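PDB 3EC4: putative Acetyltransferase from the GNAT family from Novosphingobium aromaticivorans DSM 12444, which probably transfers an acyl group other than an aminoacyl group to an acceptor, as a GNAT acetyltransferase. Local coordinates for residues P7-V12 with R214-M219; S27-R32 with A42-A47; Y37-A42 with E61-E66; L85-D90 with L207-G212. All coordinates share one frame; numbering follows the deposited sequence.

Interaction 1 of 4, residues P7-V12 with R214-M219; sequences PLDRPV and RARRAM
A salt-bridge network at a buried aspartate joins the N-terminal 3-10 turn 7-9 to the start of strand 214-226 in the acetyltransferase sheet. One oxygen, D9 OD1, accepts three N-H groups from two arginines. R216, its chain extended from CG to NE and CG anti to the backbone N (chi1 -166°), comes end-on with both terminal nitrogens: R216 NH2 lies 2.9 Å from D9 OD1 and R216 NH1 3.0 Å. NH1 uses the anti lone pair of OD1, whereas NH2 meets it from above the carboxylate plane; OD1 itself lies in the guanidinium plane. R217 bends at chi3 (-53°) and brings NH1 to 3.0 Å from D9 OD1, almost perpendicularly above the carboxylate, the two planes 88° apart. Its NE bonds to A218 O, which helps fix the rotation of the guanidinium. Two positive groups on one oxygen would be expected to keep D9 ionised. An alanine in place of D9 would remove this shared acceptor and would probably leave the two neighbouring arginines without their common counter-charge. Aliphatic groups flank the network: L8 CB covers one face of the R216 guanidinium, 3.7 Å from NH1, and the methyl CE of selenomethionine M219, bent at chi2 and chi3, meets P11 CD tip to tip at 3.6 Å. R216 and R217 both face Q86 of strand 76-88, forming a classic beta bulge, and Q86 OE1 also accepts from R216 NH1. L8 and P11 rest on Y194 of strand 192-198, so the chain leading into helix 11-17 lies across neighbouring strands of the sheet.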
loop_
_atom_site.group_PDB
_atom_site.type_symbol
_atom_site.label_atom_id
_atom_site.label_comp_id
_atom_site.label_asym_id
_atom_site.label_seq_id
_atom_site.Cartn_x
_atom_site.Cartn_y
_atom_site.Cartn_z
ATOM N N PRO A 7 0.355 12.180 -10.742
ATOM C CA PRO A 7 0.861 11.820 -9.419
ATOM C C PRO A 7 0.987 10.330 -9.176
ATOM O O PRO A 7 1.907 9.907 -8.472
ATOM C CB PRO A 7 -0.187 12.413 -8.457
ATOM C CG PRO A 7 -0.737 13.556 -9.192
ATOM C CD PRO A 7 -0.770 13.125 -10.640
ATOM N N LEU A 8 0.087 9.541 -9.766
ATOM C CA LEU A 8 0.122 8.087 -9.563
ATOM C C LEU A 8 1.216 7.379 -10.381
ATOM O O LEU A 8 1.443 6.182 -10.208
ATOM C CB LEU A 8 -1.232 7.485 -9.864
ATOM C CG LEU A 8 -2.442 7.868 -9.018
ATOM C CD1 LEU A 8 -3.584 6.978 -9.523
ATOM C CD2 LEU A 8 -2.123 7.589 -7.537
ATOM N N ASP A 9 1.886 8.082 -11.275
ATOM C CA ASP A 9 3.016 7.464 -11.997
ATOM C C ASP A 9 4.212 7.194 -11.093
ATOM O O ASP A 9 5.069 6.376 -11.402
ATOM C CB ASP A 9 3.452 8.326 -13.165
ATOM C CG ASP A 9 2.432 8.389 -14.257
ATOM O OD1 ASP A 9 1.503 7.558 -14.325
ATOM O OD2 ASP A 9 2.531 9.343 -15.034
ATOM N N ARG A 10 4.340 7.956 -10.025
ATOM C CA ARG A 10 5.414 7.747 -9.079
ATOM C C ARG A 10 4.875 7.892 -7.674
ATOM O O ARG A 10 5.046 8.943 -7.045
ATOM C CB ARG A 10 6.552 8.732 -9.333
ATOM C CG ARG A 10 7.201 8.667 -10.727
ATOM C CD ARG A 10 8.579 9.355 -10.708
ATOM N NE ARG A 10 9.463 8.554 -9.893
ATOM C CZ ARG A 10 10.555 8.975 -9.258
ATOM N NH1 ARG A 10 10.983 10.229 -9.342
ATOM N NH2 ARG A 10 11.226 8.095 -8.531
ATOM N N PRO A 11 4.107 6.889 -7.206
ATOM C CA PRO A 11 3.310 7.089 -5.978
ATOM C C PRO A 11 4.162 7.206 -4.718
ATOM O O PRO A 11 3.826 7.970 -3.825
ATOM C CB PRO A 11 2.339 5.886 -5.963
ATOM C CG PRO A 11 2.881 4.917 -6.933
ATOM C CD PRO A 11 3.868 5.590 -7.833
ATOM N N VAL A 12 5.305 6.540 -4.683
ATOM C CA VAL A 12 6.219 6.676 -3.530
ATOM C C VAL A 12 6.874 8.053 -3.519
ATOM O O VAL A 12 6.891 8.748 -2.492
ATOM C CB VAL A 12 7.323 5.557 -3.544
ATOM C CG1 VAL A 12 8.286 5.757 -2.372
ATOM C CG2 VAL A 12 6.682 4.188 -3.524
ATOM N N ARG A 214 -11.127 0.833 -11.891
ATOM C CA ARG A 214 -10.822 0.532 -13.283
ATOM C C ARG A 214 -9.315 0.550 -13.430
ATOM O O ARG A 214 -8.629 1.253 -12.665
ATOM C CB ARG A 214 -11.479 1.559 -14.225
ATOM C CG ARG A 214 -10.895 2.999 -14.190
ATOM C CD ARG A 214 -11.790 3.996 -14.976
ATOM N NE ARG A 214 -11.314 5.377 -14.815
ATOM C CZ ARG A 214 -10.193 5.849 -15.351
ATOM N NH1 ARG A 214 -9.454 5.102 -16.132
ATOM N NH2 ARG A 214 -9.810 7.091 -15.111
ATOM N N ALA A 215 -8.815 -0.218 -14.409
ATOM C CA ALA A 215 -7.412 -0.265 -14.733
ATOM C C ALA A 215 -6.948 1.094 -15.167
ATOM O O ALA A 215 -7.553 1.720 -16.041
ATOM C CB ALA A 215 -7.148 -1.294 -15.849
ATOM N N ARG A 216 -5.887 1.572 -14.550
ATOM C CA ARG A 216 -5.294 2.820 -14.950
ATOM C C ARG A 216 -4.038 2.557 -15.796
ATOM O O ARG A 216 -3.963 3.002 -16.936
ATOM C CB ARG A 216 -4.946 3.683 -13.752
ATOM C CG ARG A 216 -4.652 5.095 -14.190
ATOM C CD ARG A 216 -3.946 5.909 -13.185
ATOM N NE ARG A 216 -3.193 6.932 -13.890
ATOM C CZ ARG A 216 -1.863 7.031 -13.965
ATOM N NH1 ARG A 216 -1.021 6.206 -13.332
ATOM N NH2 ARG A 216 -1.377 8.031 -14.677
ATOM N N ARG A 217 -3.062 1.847 -15.232
ATOM C CA ARG A 217 -1.876 1.494 -15.969
ATOM C C ARG A 217 -1.110 0.395 -15.263
ATOM O O ARG A 217 -1.291 0.135 -14.062
ATOM C CB ARG A 217 -0.960 2.699 -16.180
ATOM C CG ARG A 217 -0.366 3.268 -14.923
ATOM C CD ARG A 217 0.776 4.283 -15.178
ATOM N NE ARG A 217 1.837 3.782 -16.034
ATOM C CZ ARG A 217 2.774 4.522 -16.602
ATOM N NH1 ARG A 217 2.848 5.844 -16.404
ATOM N NH2 ARG A 217 3.652 3.934 -17.362
ATOM N N ALA A 218 -0.203 -0.210 -16.018
ATOM C CA ALA A 218 0.760 -1.138 -15.459
ATOM C C ALA A 218 1.831 -0.379 -14.702
ATOM O O ALA A 218 2.230 0.756 -15.074
ATOM C CB ALA A 218 1.395 -2.003 -16.566
HETATM N N MSE A 219 2.271 -0.994 -13.606
HETATM C CA MSE A 219 3.392 -0.508 -12.814
HETATM C C MSE A 219 4.290 -1.690 -12.457
HETATM O O MSE A 219 3.955 -2.842 -12.721
HETATM C CB MSE A 219 2.913 0.222 -11.541
HETATM C CG MSE A 219 1.987 1.420 -11.793
HETATM SE SE MSE A 219 2.969 2.955 -12.387
HETATM C CE MSE A 219 3.704 3.428 -10.671
#

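Interaction 2 of 4, residues S27-R32 with A42-A47; sequences SGNLRR and AAAPGA
Strands 30-32 and 41-43 form a short antiparallel hairpin, tight along its backbones and around the N29 side chain, looser where the turns meet solvent. R31 and A42 are a hydrogen-bonded pair: R31 N gives a nearly straight bond (171°) to A42 O at 2.9 Å, and A42 N returns one to R31 O, also at 2.9 Å. Beside them L30 and A43 make the non-hydrogen-bonded pair, and L30 CD2 reaches A43 CB at 3.8 Å on their shared face. On the other face R31 CB passes A42 O, but the extended chain of R31 leads away to W13, bonding its carbonyl and making a cation-pi contact with its ring. Farther along, A44 N bonds N29 O at 2.9 Å, in the carbonyl plane. Here N29 lays its amide against the buried A44 methyl, CG 3.4 Å from A44 CB, and its CB against that of A47 at 3.7 Å. The solvent side is the outer side of N29 with G28, P45 and G46: type II' turn 27-30 leads into the first strand and type II turn 44-47 follows the second. Helix 11-17 packs on the A42 side through V12 and W13. With three main-chain bonds and small alanine side chains along the second strand, the backbone probably supplies much of the cohesion, while the R31 guanidinium is directed to W13 of the helix.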
loop_
_atom_site.group_PDB
_atom_site.type_symbol
_atom_site.label_atom_id
_atom_site.label_comp_id
_atom_site.label_asym_id
_atom_site.label_seq_id
_atom_site.Cartn_x
_atom_site.Cartn_y
_atom_site.Cartn_z
ATOM N N SER A 27 16.802 12.776 2.382
ATOM C CA SER A 27 16.994 14.177 2.041
ATOM C C SER A 27 17.436 14.244 0.607
ATOM O O SER A 27 17.872 13.249 0.051
ATOM C CB SER A 27 18.067 14.815 2.933
ATOM O OG SER A 27 19.278 14.071 2.838
ATOM N N GLY A 28 17.305 15.433 0.032
ATOM C CA GLY A 28 17.871 15.730 -1.267
ATOM C C GLY A 28 17.144 14.997 -2.359
ATOM O O GLY A 28 15.914 15.077 -2.468
ATOM N N ASN A 29 17.893 14.247 -3.161
ATOM C CA ASN A 29 17.292 13.531 -4.269
ATOM C C ASN A 29 16.889 12.103 -3.940
ATOM O O ASN A 29 16.593 11.312 -4.846
ATOM C CB ASN A 29 18.251 13.500 -5.483
ATOM C CG ASN A 29 18.110 14.732 -6.353
ATOM O OD1 ASN A 29 17.109 15.470 -6.252
ATOM N ND2 ASN A 29 19.091 14.948 -7.220
ATOM N N LEU A 30 16.847 11.787 -2.650
ATOM C CA LEU A 30 16.327 10.499 -2.206
ATOM C C LEU A 30 15.172 10.738 -1.280
ATOM O O LEU A 30 15.181 11.682 -0.487
ATOM C CB LEU A 30 17.428 9.677 -1.486
ATOM C CG LEU A 30 18.599 9.245 -2.392
ATOM C CD1 LEU A 30 19.714 8.561 -1.580
ATOM C CD2 LEU A 30 18.187 8.364 -3.570
ATOM N N ARG A 31 14.168 9.894 -1.411
ATOM C CA ARG A 31 13.048 9.872 -0.474
ATOM C C ARG A 31 12.880 8.473 0.061
ATOM O O ARG A 31 12.861 7.495 -0.701
ATOM C CB ARG A 31 11.744 10.373 -1.119
ATOM C CG ARG A 31 11.872 11.833 -1.540
ATOM C CD ARG A 31 10.679 12.384 -2.280
ATOM N NE ARG A 31 11.034 13.719 -2.805
ATOM C CZ ARG A 31 10.310 14.404 -3.681
ATOM N NH1 ARG A 31 9.154 13.917 -4.145
ATOM N NH2 ARG A 31 10.736 15.601 -4.086
ATOM N N ARG A 32 12.763 8.382 1.385
ATOM C CA ARG A 32 12.654 7.088 2.077
ATOM C C ARG A 32 11.572 7.151 3.116
ATOM O O ARG A 32 11.556 8.048 3.941
ATOM C CB ARG A 32 14.005 6.762 2.719
ATOM C CG ARG A 32 14.039 5.576 3.700
ATOM C CD ARG A 32 13.861 4.295 2.944
ATOM N NE ARG A 32 14.157 3.023 3.659
ATOM C CZ ARG A 32 13.234 2.253 4.265
ATOM N NH1 ARG A 32 11.946 2.631 4.371
ATOM N NH2 ARG A 32 13.605 1.092 4.794
ATOM N N ALA A 42 12.346 6.022 -3.127
ATOM C CA ALA A 42 12.343 6.506 -4.496
ATOM C C ALA A 42 13.505 7.480 -4.669
ATOM O O ALA A 42 13.940 8.150 -3.703
ATOM C CB ALA A 42 10.997 7.184 -4.838
ATOM N N ALA A 43 13.986 7.568 -5.894
ATOM C CA ALA A 43 15.093 8.487 -6.261
ATOM C C ALA A 43 14.660 9.486 -7.343
ATOM O O ALA A 43 13.810 9.191 -8.190
ATOM C CB ALA A 43 16.315 7.674 -6.754
ATOM N N ALA A 44 15.282 10.659 -7.346
ATOM C CA ALA A 44 15.050 11.610 -8.412
ATOM C C ALA A 44 15.508 10.956 -9.699
ATOM O O ALA A 44 16.424 10.158 -9.681
ATOM C CB ALA A 44 15.840 12.927 -8.177
ATOM N N PRO A 45 14.879 11.303 -10.836
ATOM C CA PRO A 45 15.441 10.819 -12.098
ATOM C C PRO A 45 16.923 11.186 -12.200
ATOM O O PRO A 45 17.308 12.300 -11.883
ATOM C CB PRO A 45 14.630 11.565 -13.155
ATOM C CG PRO A 45 13.389 11.987 -12.492
ATOM C CD PRO A 45 13.763 12.233 -11.046
ATOM N N GLY A 46 17.759 10.236 -12.591
ATOM C CA GLY A 46 19.199 10.447 -12.671
ATOM C C GLY A 46 19.988 10.178 -11.399
ATOM O O GLY A 46 21.200 9.985 -11.463
ATOM N N ALA A 47 19.309 10.136 -10.257
ATOM C CA ALA A 47 19.951 10.020 -8.947
ATOM C C ALA A 47 19.856 8.616 -8.300
ATOM O O ALA A 47 20.083 8.450 -7.100
ATOM C CB ALA A 47 19.336 11.055 -8.035
#

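Interaction 3 of 4, residues Y37-A42 with E61-E66; sequences YGPFAA and EIWLVE
F40 and W63 both place CG anti to the carbonyl carbon (chi1 -68° and -82°), which swings the F40 ring obliquely over the root of the W63 side chain and runs the indole alongside P39. They sit at a single beta bridge, where the chain entering strand 41-43 meets 61-66, an outermost strand of the mixed sheet, beside 214-226 of the acetyltransferase fold. W63 N gives a bond to P39 O at 2.9 Å, from above the carbonyl plane, and W63 O accepts from A41 N at 2.9 Å, in the plane. F40 CA lies 3.1 Å from W63 O in a CA-H...O contact. Among the side chains, P39 CG touches the indole edge at CD1, 3.5 Å away. The F40 ring instead spreads over aliphatic groups, CD1 meeting W63 CB at 3.7 Å and CE1 meeting V65 CG2 at 3.8 Å, with V12 of helix 11-17 also against it. An alanine at F40 would remove the ring contacts with W63 CB and V65 CG2 and would probably loosen the packing of V65 and V12. On the opposite flank A41 CB packs on I62 CD1. Beyond the bridge the chains part: E66, bent at chi2, has a salt bridge to R10, and a water spans the gap, accepting from V65 N and lying within hydrogen-bonding distance of E66 OE2 and, at 2.7 Å, of A41 O.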
loop_
_atom_site.group_PDB
_atom_site.type_symbol
_atom_site.label_atom_id
_atom_site.label_comp_id
_atom_site.label_asym_id
_atom_site.label_seq_id
_atom_site.Cartn_x
_atom_site.Cartn_y
_atom_site.Cartn_z
ATOM N N TYR A 37 6.842 2.840 9.209
ATOM C CA TYR A 37 5.674 2.767 8.338
ATOM C C TYR A 37 5.809 1.741 7.223
ATOM O O TYR A 37 4.853 1.100 6.871
ATOM C CB TYR A 37 5.345 4.122 7.769
ATOM C CG TYR A 37 4.798 5.107 8.760
ATOM C CD1 TYR A 37 5.611 5.723 9.685
ATOM C CD2 TYR A 37 3.456 5.457 8.728
ATOM C CE1 TYR A 37 5.099 6.678 10.575
ATOM C CE2 TYR A 37 2.935 6.418 9.608
ATOM C CZ TYR A 37 3.760 7.006 10.525
ATOM O OH TYR A 37 3.215 7.916 11.409
ATOM N N GLY A 38 6.988 1.589 6.637
ATOM C CA GLY A 38 7.112 0.636 5.545
ATOM C C GLY A 38 8.448 0.737 4.844
ATOM O O GLY A 38 9.290 1.550 5.234
ATOM N N PRO A 39 8.663 -0.132 3.844
ATOM C CA PRO A 39 9.983 -0.264 3.233
ATOM C C PRO A 39 10.240 0.564 1.946
ATOM O O PRO A 39 11.223 0.311 1.227
ATOM C CB PRO A 39 9.992 -1.739 2.881
ATOM C CG PRO A 39 8.581 -1.958 2.411
ATOM C CD PRO A 39 7.726 -1.138 3.323
ATOM N N PHE A 40 9.400 1.555 1.683
ATOM C CA PHE A 40 9.335 2.154 0.352
ATOM C C PHE A 40 10.371 3.276 0.205
ATOM O O PHE A 40 10.662 3.992 1.159
ATOM C CB PHE A 40 7.949 2.684 0.041
ATOM C CG PHE A 40 6.932 1.595 -0.106
ATOM C CD1 PHE A 40 6.917 0.815 -1.240
ATOM C CD2 PHE A 40 6.055 1.308 0.929
ATOM C CE1 PHE A 40 6.023 -0.195 -1.374
ATOM C CE2 PHE A 40 5.170 0.270 0.807
ATOM C CZ PHE A 40 5.157 -0.477 -0.335
ATOM N N ALA A 41 10.916 3.406 -1.005
ATOM C CA ALA A 41 11.879 4.500 -1.314
ATOM C C ALA A 41 11.791 4.862 -2.781
ATOM O O ALA A 41 11.220 4.125 -3.580
ATOM C CB ALA A 41 13.347 4.113 -0.927
ATOM N N ALA A 42 12.346 6.022 -3.127
ATOM C CA ALA A 42 12.343 6.506 -4.496
ATOM C C ALA A 42 13.505 7.480 -4.669
ATOM O O ALA A 42 13.940 8.150 -3.703
ATOM C CB ALA A 42 10.997 7.184 -4.838
ATOM N N GLU A 61 16.589 -3.889 2.875
ATOM C CA GLU A 61 15.972 -3.887 1.550
ATOM C C GLU A 61 15.044 -2.698 1.398
ATOM O O GLU A 61 14.600 -2.130 2.385
ATOM C CB GLU A 61 15.264 -5.204 1.295
ATOM C CG GLU A 61 14.164 -5.512 2.262
ATOM C CD GLU A 61 13.619 -6.932 2.162
ATOM O OE1 GLU A 61 14.369 -7.878 1.723
ATOM O OE2 GLU A 61 12.410 -7.067 2.518
ATOM N N ILE A 62 14.765 -2.316 0.160
ATOM C CA ILE A 62 13.815 -1.252 -0.116
ATOM C C ILE A 62 12.930 -1.656 -1.289
ATOM O O ILE A 62 13.372 -2.313 -2.256
ATOM C CB ILE A 62 14.501 0.113 -0.411
ATOM C CG1 ILE A 62 15.593 -0.020 -1.504
ATOM C CG2 ILE A 62 15.071 0.762 0.878
ATOM C CD1 ILE A 62 16.080 1.349 -2.016
ATOM N N TRP A 63 11.661 -1.275 -1.193
ATOM C CA TRP A 63 10.723 -1.453 -2.264
ATOM C C TRP A 63 10.527 -0.135 -2.963
ATOM O O TRP A 63 10.293 0.907 -2.315
ATOM C CB TRP A 63 9.348 -1.900 -1.777
ATOM C CG TRP A 63 9.209 -3.353 -1.520
ATOM C CD1 TRP A 63 9.265 -3.973 -0.320
ATOM C CD2 TRP A 63 8.958 -4.367 -2.491
ATOM N NE1 TRP A 63 9.061 -5.320 -0.466
ATOM C CE2 TRP A 63 8.864 -5.592 -1.791
ATOM C CE3 TRP A 63 8.814 -4.374 -3.883
ATOM C CZ2 TRP A 63 8.654 -6.806 -2.433
ATOM C CZ3 TRP A 63 8.603 -5.599 -4.512
ATOM C CH2 TRP A 63 8.525 -6.787 -3.780
ATOM N N LEU A 64 10.552 -0.231 -4.291
ATOM C CA LEU A 64 10.257 0.863 -5.209
ATOM C C LEU A 64 9.023 0.531 -6.065
ATOM O O LEU A 64 8.826 -0.612 -6.461
ATOM C CB LEU A 64 11.462 1.151 -6.096
ATOM C CG LEU A 64 12.782 1.375 -5.360
ATOM C CD1 LEU A 64 13.672 0.182 -5.577
ATOM C CD2 LEU A 64 13.458 2.685 -5.822
ATOM N N VAL A 65 8.216 1.540 -6.310
ATOM C CA VAL A 65 6.960 1.419 -7.098
ATOM C C VAL A 65 7.067 2.486 -8.181
ATOM O O VAL A 65 6.999 3.688 -7.884
ATOM C CB VAL A 65 5.681 1.565 -6.241
ATOM C CG1 VAL A 65 4.452 1.366 -7.126
ATOM C CG2 VAL A 65 5.700 0.528 -5.094
ATOM N N GLU A 66 7.337 2.026 -9.403
ATOM C CA GLU A 66 7.623 2.888 -10.542
ATOM C C GLU A 66 6.968 2.338 -11.780
ATOM O O GLU A 66 6.505 1.212 -11.762
ATOM C CB GLU A 66 9.122 3.030 -10.742
ATOM C CG GLU A 66 9.862 3.526 -9.495
ATOM C CD GLU A 66 9.667 5.014 -9.184
ATOM O OE1 GLU A 66 9.186 5.753 -10.060
ATOM O OE2 GLU A 66 10.018 5.469 -8.053
HETATM O O HOH W 1 9.522 4.108 -5.646
#

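Interaction 4 of 4, residues L85-D90 with L207-G212; sequences LQMIAD and LYESLG
The end of strand 76-88 passes the C-terminal turn of helix 202-210 with M87 and Y208 CA atoms 8.1 Å apart, closing to 5.4 Å between the CA atoms of A89 and G212. No direct hydrogen bond crosses between the two segments; side chains fill the wider part and backbone meets backbone in the narrower. Selenomethionine M87 sets CG anti to its carbonyl carbon (chi1 -51°), runs straight through chi2 and bends at chi3 (76°), so its selenium and methyl touch successive helix residues. SE lies at the edge of the Y208 ring, 5.2 Å from the ring centroid, a Met-aromatic contact, and 3.9 Å from Y208 CB. Beyond it, M87 CE meets the aliphatic part of E209, 3.7 Å from CG. Y208 and M87 also share L195 of strand 192-198 and F213 as neighbours. At the narrow end A89 points its CB at the G212 carbonyl, with A89 CA 3.5 Å from G212 O in a CA-H...O contact. A water lies between two carbonyls here, 3.0 Å from I88 O and 2.9 Å from G212 O, both in hydrogen-bonding range. G212, with phi 101°, is the C-prime residue that turns the chain out of the helix, through bonds from F213 N to Y208 O and from G212 N to E209 O. These paired bonds make a Schellman motif, the helix end here leading directly into strand 214-226 of the GNAT sheet.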
loop_
_atom_site.group_PDB
_atom_site.type_symbol
_atom_site.label_atom_id
_atom_site.label_comp_id
_atom_site.label_asym_id
_atom_site.label_seq_id
_atom_site.Cartn_x
_atom_site.Cartn_y
_atom_site.Cartn_z
ATOM N N LEU A 85 -0.853 -4.051 -11.548
ATOM C CA LEU A 85 -1.870 -3.311 -12.277
ATOM C C LEU A 85 -2.319 -2.248 -11.300
ATOM O O LEU A 85 -2.795 -2.581 -10.204
ATOM C CB LEU A 85 -3.046 -4.206 -12.700
ATOM C CG LEU A 85 -4.188 -3.458 -13.430
ATOM C CD1 LEU A 85 -3.741 -2.821 -14.766
ATOM C CD2 LEU A 85 -5.420 -4.322 -13.621
ATOM N N GLN A 86 -2.122 -0.995 -11.665
ATOM C CA GLN A 86 -2.648 0.112 -10.850
ATOM C C GLN A 86 -4.066 0.463 -11.261
ATOM O O GLN A 86 -4.346 0.602 -12.452
ATOM C CB GLN A 86 -1.728 1.326 -10.984
ATOM C CG GLN A 86 -2.106 2.470 -10.073
ATOM C CD GLN A 86 -1.243 3.694 -10.367
ATOM O OE1 GLN A 86 -1.565 4.455 -11.260
ATOM N NE2 GLN A 86 -0.136 3.846 -9.660
HETATM N N MSE A 87 -4.962 0.615 -10.276
HETATM C CA MSE A 87 -6.407 0.826 -10.493
HETATM C C MSE A 87 -6.921 2.045 -9.742
HETATM O O MSE A 87 -6.386 2.395 -8.712
HETATM C CB MSE A 87 -7.221 -0.423 -10.082
HETATM C CG MSE A 87 -6.673 -1.662 -10.701
HETATM SE SE MSE A 87 -7.682 -3.243 -10.371
HETATM C CE MSE A 87 -9.155 -2.957 -11.602
ATOM N N ILE A 88 -7.934 2.694 -10.302
ATOM C CA ILE A 88 -8.484 3.924 -9.766
ATOM C C ILE A 88 -9.985 3.814 -9.663
ATOM O O ILE A 88 -10.634 3.262 -10.548
ATOM C CB ILE A 88 -8.004 5.152 -10.621
ATOM C CG1 ILE A 88 -8.271 6.492 -9.931
ATOM C CG2 ILE A 88 -8.592 5.140 -12.006
ATOM C CD1 ILE A 88 -7.542 7.686 -10.663
ATOM N N ALA A 89 -10.540 4.371 -8.595
ATOM C CA ALA A 89 -11.989 4.409 -8.441
ATOM C C ALA A 89 -12.466 5.857 -8.526
ATOM O O ALA A 89 -12.727 6.475 -7.501
ATOM C CB ALA A 89 -12.437 3.747 -7.113
ATOM N N ASP A 90 -12.578 6.389 -9.746
ATOM C CA ASP A 90 -12.920 7.807 -9.898
ATOM C C ASP A 90 -14.369 8.048 -10.267
ATOM O O ASP A 90 -14.755 9.201 -10.567
ATOM C CB ASP A 90 -11.996 8.525 -10.873
ATOM C CG ASP A 90 -11.910 7.851 -12.243
ATOM O OD1 ASP A 90 -12.551 6.804 -12.487
ATOM O OD2 ASP A 90 -11.128 8.368 -13.060
ATOM N N LEU A 207 -12.516 -8.527 -8.476
ATOM C CA LEU A 207 -13.148 -8.055 -7.275
ATOM C C LEU A 207 -13.108 -6.544 -7.277
ATOM O O LEU A 207 -14.130 -5.876 -7.087
ATOM C CB LEU A 207 -12.469 -8.591 -6.014
ATOM C CG LEU A 207 -12.769 -7.847 -4.726
ATOM C CD1 LEU A 207 -14.297 -7.904 -4.409
ATOM C CD2 LEU A 207 -11.938 -8.404 -3.569
ATOM N N TYR A 208 -11.918 -6.007 -7.536
ATOM C CA TYR A 208 -11.767 -4.543 -7.565
ATOM C C TYR A 208 -12.617 -3.889 -8.632
ATOM O O TYR A 208 -13.227 -2.859 -8.358
ATOM C CB TYR A 208 -10.302 -4.149 -7.699
ATOM C CG TYR A 208 -9.422 -4.712 -6.622
ATOM C CD1 TYR A 208 -9.831 -4.780 -5.291
ATOM C CD2 TYR A 208 -8.155 -5.181 -6.945
ATOM C CE1 TYR A 208 -8.994 -5.337 -4.313
ATOM C CE2 TYR A 208 -7.320 -5.704 -5.973
ATOM C CZ TYR A 208 -7.737 -5.786 -4.673
ATOM O OH TYR A 208 -6.853 -6.337 -3.767
ATOM N N GLU A 209 -12.649 -4.436 -9.844
ATOM C CA GLU A 209 -13.602 -3.970 -10.867
ATOM C C GLU A 209 -15.044 -3.921 -10.358
ATOM O O GLU A 209 -15.777 -2.975 -10.649
ATOM C CB GLU A 209 -13.511 -4.831 -12.133
ATOM C CG GLU A 209 -12.251 -4.568 -12.896
ATOM C CD GLU A 209 -12.048 -5.575 -14.028
ATOM O OE1 GLU A 209 -12.706 -6.623 -14.047
ATOM O OE2 GLU A 209 -11.234 -5.269 -14.897
ATOM N N SER A 210 -15.456 -4.919 -9.586
ATOM C CA SER A 210 -16.820 -4.971 -9.063
ATOM C C SER A 210 -17.072 -3.948 -7.952
ATOM O O SER A 210 -18.216 -3.703 -7.564
ATOM C CB SER A 210 -17.163 -6.408 -8.627
ATOM O OG SER A 210 -16.901 -7.310 -9.700
ATOM N N LEU A 211 -16.008 -3.365 -7.432
ATOM C CA LEU A 211 -16.079 -2.349 -6.380
ATOM C C LEU A 211 -15.812 -0.957 -6.945
ATOM O O LEU A 211 -15.619 -0.008 -6.189
ATOM C CB LEU A 211 -15.055 -2.667 -5.287
ATOM C CG LEU A 211 -15.412 -3.882 -4.416
ATOM C CD1 LEU A 211 -14.130 -4.193 -3.578
ATOM C CD2 LEU A 211 -16.599 -3.580 -3.577
ATOM N N GLY A 212 -15.803 -0.814 -8.269
ATOM C CA GLY A 212 -15.719 0.540 -8.851
ATOM C C GLY A 212 -14.353 0.953 -9.349
ATOM O O GLY A 212 -14.170 2.090 -9.812
HETATM O O HOH W 2 -13.282 3.941 -11.821
#

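Interactions 1 and 3 are buried, whereas interactions 2 and 4 are partly buried, their centres about 30 Å apart. Charge dominates interaction 1, backbone pairing interaction 2, a bridge with apolar packing interaction 3, and apolar and water-mediated contacts interaction 4. Interactions 2 and 3 share A42 and use the two sides of strand 41-43, carrying the hairpin over to edge strand 61-66. R10 ties interaction 1 to both, through a salt bridge to E66 and a hydrogen bond to A43 O. On the other side, R214 pairs with D90 and R216 with Q86, joining interaction 1 to interaction 4 across adjacent strands 214-226 and 76-88.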